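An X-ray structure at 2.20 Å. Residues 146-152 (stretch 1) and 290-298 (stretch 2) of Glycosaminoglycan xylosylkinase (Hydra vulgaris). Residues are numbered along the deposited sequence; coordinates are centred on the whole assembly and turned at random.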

# COMPACT_ATOMS: atom_id res chain seq x y z
N GLY A 146 3.61 -1.92 -14.51
CA GLY A 146 4.56 -1.43 -13.52
C GLY A 146 5.19 -0.10 -13.84
O GLY A 146 6.21 0.25 -13.23
N PHE A 147 4.64 0.66 -14.79
CA PHE A 147 5.17 1.99 -15.07
C PHE A 147 4.77 2.99 -13.99
O PHE A 147 5.59 3.79 -13.54
CB PHE A 147 4.71 2.47 -16.45
CG PHE A 147 5.38 1.76 -17.60
CD1 PHE A 147 6.75 1.59 -17.63
CD2 PHE A 147 4.63 1.26 -18.65
CE1 PHE A 147 7.37 0.94 -18.69
CE2 PHE A 147 5.24 0.62 -19.72
CZ PHE A 147 6.61 0.45 -19.73
N TYR A 148 3.50 2.97 -13.59
CA TYR A 148 2.96 3.85 -12.54
C TYR A 148 3.18 5.33 -12.85
O TYR A 148 3.47 6.14 -11.97
CB TYR A 148 3.54 3.48 -11.16
CG TYR A 148 3.18 2.07 -10.72
CD1 TYR A 148 1.88 1.74 -10.35
CD2 TYR A 148 4.14 1.05 -10.68
CE1 TYR A 148 1.54 0.46 -9.96
CE2 TYR A 148 3.80 -0.24 -10.29
CZ TYR A 148 2.50 -0.53 -9.93
OH TYR A 148 2.17 -1.80 -9.56
N ARG A 149 3.00 5.71 -14.12
CA ARG A 149 3.22 7.07 -14.60
C ARG A 149 1.97 7.75 -15.12
O ARG A 149 2.08 8.80 -15.76
CB ARG A 149 4.26 7.07 -15.71
CG ARG A 149 5.50 6.45 -15.25
CD ARG A 149 6.51 6.20 -16.32
NE ARG A 149 7.39 5.20 -15.75
CZ ARG A 149 8.47 4.70 -16.31
NH1 ARG A 149 8.89 5.12 -17.52
NH2 ARG A 149 9.16 3.79 -15.65
N ALA A 150 0.80 7.15 -14.93
CA ALA A 150 -0.45 7.68 -15.44
C ALA A 150 -1.33 8.15 -14.29
O ALA A 150 -1.48 7.42 -13.30
CB ALA A 150 -1.19 6.62 -16.27
N PRO A 151 -1.92 9.34 -14.38
CA PRO A 151 -2.85 9.81 -13.35
C PRO A 151 -4.13 8.90 -13.31
O PRO A 151 -4.51 8.37 -14.35
CB PRO A 151 -3.21 11.23 -13.77
CG PRO A 151 -2.43 11.53 -14.98
CD PRO A 151 -1.75 10.31 -15.48
N PRO A 152 -4.70 8.75 -12.14
CA PRO A 152 -5.94 7.93 -12.03
C PRO A 152 -7.06 8.38 -12.96
O PRO A 152 -7.31 9.58 -13.14
CB PRO A 152 -6.33 8.10 -10.56
CG PRO A 152 -5.04 8.37 -9.84
CD PRO A 152 -4.05 8.96 -10.84
N SER A 290 13.70 13.36 -12.63
CA SER A 290 12.59 13.71 -13.51
C SER A 290 12.00 12.43 -14.10
O SER A 290 12.62 11.37 -14.07
CB SER A 290 13.02 14.66 -14.63
OG SER A 290 13.78 13.99 -15.61
N MET A 291 10.79 12.55 -14.63
CA MET A 291 10.13 11.40 -15.26
C MET A 291 9.11 11.86 -16.28
O MET A 291 8.30 12.75 -16.00
CB MET A 291 9.44 10.51 -14.22
CG MET A 291 8.76 9.28 -14.84
SD MET A 291 8.30 7.95 -13.69
CE MET A 291 6.87 8.67 -12.94
N VAL A 292 9.14 11.25 -17.47
CA VAL A 292 8.10 11.46 -18.46
C VAL A 292 6.84 10.73 -18.03
O VAL A 292 6.88 9.54 -17.69
CB VAL A 292 8.57 10.98 -19.85
CG1 VAL A 292 7.49 11.22 -20.91
CG2 VAL A 292 9.89 11.64 -20.22
N ILE A 293 5.71 11.44 -18.01
CA ILE A 293 4.47 10.87 -17.48
C ILE A 293 3.55 10.53 -18.63
O ILE A 293 3.61 11.12 -19.72
CB ILE A 293 3.77 11.81 -16.47
CG1 ILE A 293 3.47 13.17 -17.09
CG2 ILE A 293 4.60 11.95 -15.20
CD1 ILE A 293 2.65 14.07 -16.18
N HIS A 294 2.67 9.55 -18.39
CA HIS A 294 1.70 9.09 -19.38
C HIS A 294 0.42 9.89 -19.19
O HIS A 294 -0.59 9.42 -18.64
CB HIS A 294 1.47 7.60 -19.25
CG HIS A 294 2.73 6.79 -19.52
ND1 HIS A 294 2.90 5.49 -19.04
CD2 HIS A 294 3.85 7.10 -20.22
CE1 HIS A 294 4.07 5.05 -19.44
NE2 HIS A 294 4.66 6.01 -20.15
N LEU A 295 0.46 11.12 -19.66
CA LEU A 295 -0.66 12.05 -19.54
C LEU A 295 -1.27 12.27 -20.92
O LEU A 295 -0.55 12.39 -21.92
CB LEU A 295 -0.18 13.36 -18.91
CG LEU A 295 -1.16 14.51 -18.77
CD1 LEU A 295 -2.28 14.05 -17.87
CD2 LEU A 295 -0.43 15.69 -18.13
N ASP A 296 -2.61 12.27 -20.97
CA ASP A 296 -3.38 12.32 -22.21
C ASP A 296 -3.06 11.12 -23.10
O ASP A 296 -2.29 11.23 -24.06
CB ASP A 296 -3.14 13.63 -22.97
CG ASP A 296 -4.06 13.79 -24.19
OD1 ASP A 296 -4.10 14.90 -24.76
OD2 ASP A 296 -4.75 12.82 -24.58
N ASN A 297 -3.68 9.98 -22.81
CA ASN A 297 -3.46 8.76 -23.56
C ASN A 297 -4.67 8.38 -24.41
O ASN A 297 -4.81 7.22 -24.80
CB ASN A 297 -3.10 7.61 -22.61
CG ASN A 297 -2.00 7.99 -21.63
OD1 ASN A 297 -0.96 8.51 -22.03
ND2 ASN A 297 -2.24 7.73 -20.34
N ALA A 298 -5.56 9.34 -24.69
CA ALA A 298 -6.88 9.04 -25.23
C ALA A 298 -6.89 8.78 -26.73
O ALA A 298 -7.88 8.23 -27.23
CB ALA A 298 -7.85 10.18 -24.93
O HOH W 1 8.32 7.54 -19.06

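Two segments far apart in sequence meet here with very little regular structure between them. Stretch 1 is irregular throughout, while stretch 2 is already in a strand at Ser290 and continues as loop. Their touching parts run 66° apart, so the backbones cross instead of lying side by side, and they come close around Arg149 and Ala150, whose CA atoms lie 4.9 Å from that of Ile293 and 4.7 Å from that of His294. At this crossing a single direct hydrogen bond joins the stretches: His294 N donates to Arg149 O over 2.8 Å, with a good angle of 155°. The first rule to read from the contact is economy, one well-formed backbone bond with side chains packed around it.

Arg149 and His294 cover the most surface, and each serves the other. The CB of Arg149 sits over one face of the imidazole, 4.1 Å from the centroid of the His294 ring and 18° off its normal, a CH-pi contact between the aliphatic base of a charged side chain and a flat ring. From there Arg149 runs extended after its m chi1, passing Met291, whose CE lies 3.5 Å from Arg149 CG. The methylene part of the arginine thus provides apolar surface, while its polar end is bonded separately. Arg149 NE donates to Phe147 O at 3.2 Å, which ties the side chain back to its own stretch, and a water accepts from Arg149 NH1 at 2.9 Å and donates to Val292 O at 2.8 Å. That water gives the guanidinium an indirect link to the backbone of stretch 2.

His294 uses its edge as well as its face. The edge of its ring points toward the face of Phe147 in an offset edge-to-face pair, with the planes at 88° and the centroids 5.6 Å apart; the closest atoms are His294 CE1 and Phe147 CD2, at 3.9 Å. Both ring nitrogens of His294 find hydrogen bonds elsewhere in the structure, so the buried imidazole can pack this way without leaving them unsatisfied.

Met291 and Pro151 extend the apolar packing beyond this pair. Pro151 CG rests 3.8 Å from Leu295 CD1, and Pro151 CD lies 3.5 Å from His294 O. Asn297 ND2 donates to His294 O at 2.9 Å, a bond within stretch 2 that reaches back three residues along the loop. The second rule follows: the buried polar groups described here are paired, locally, through water or elsewhere in the structure, and the carbon surfaces between them do the packing.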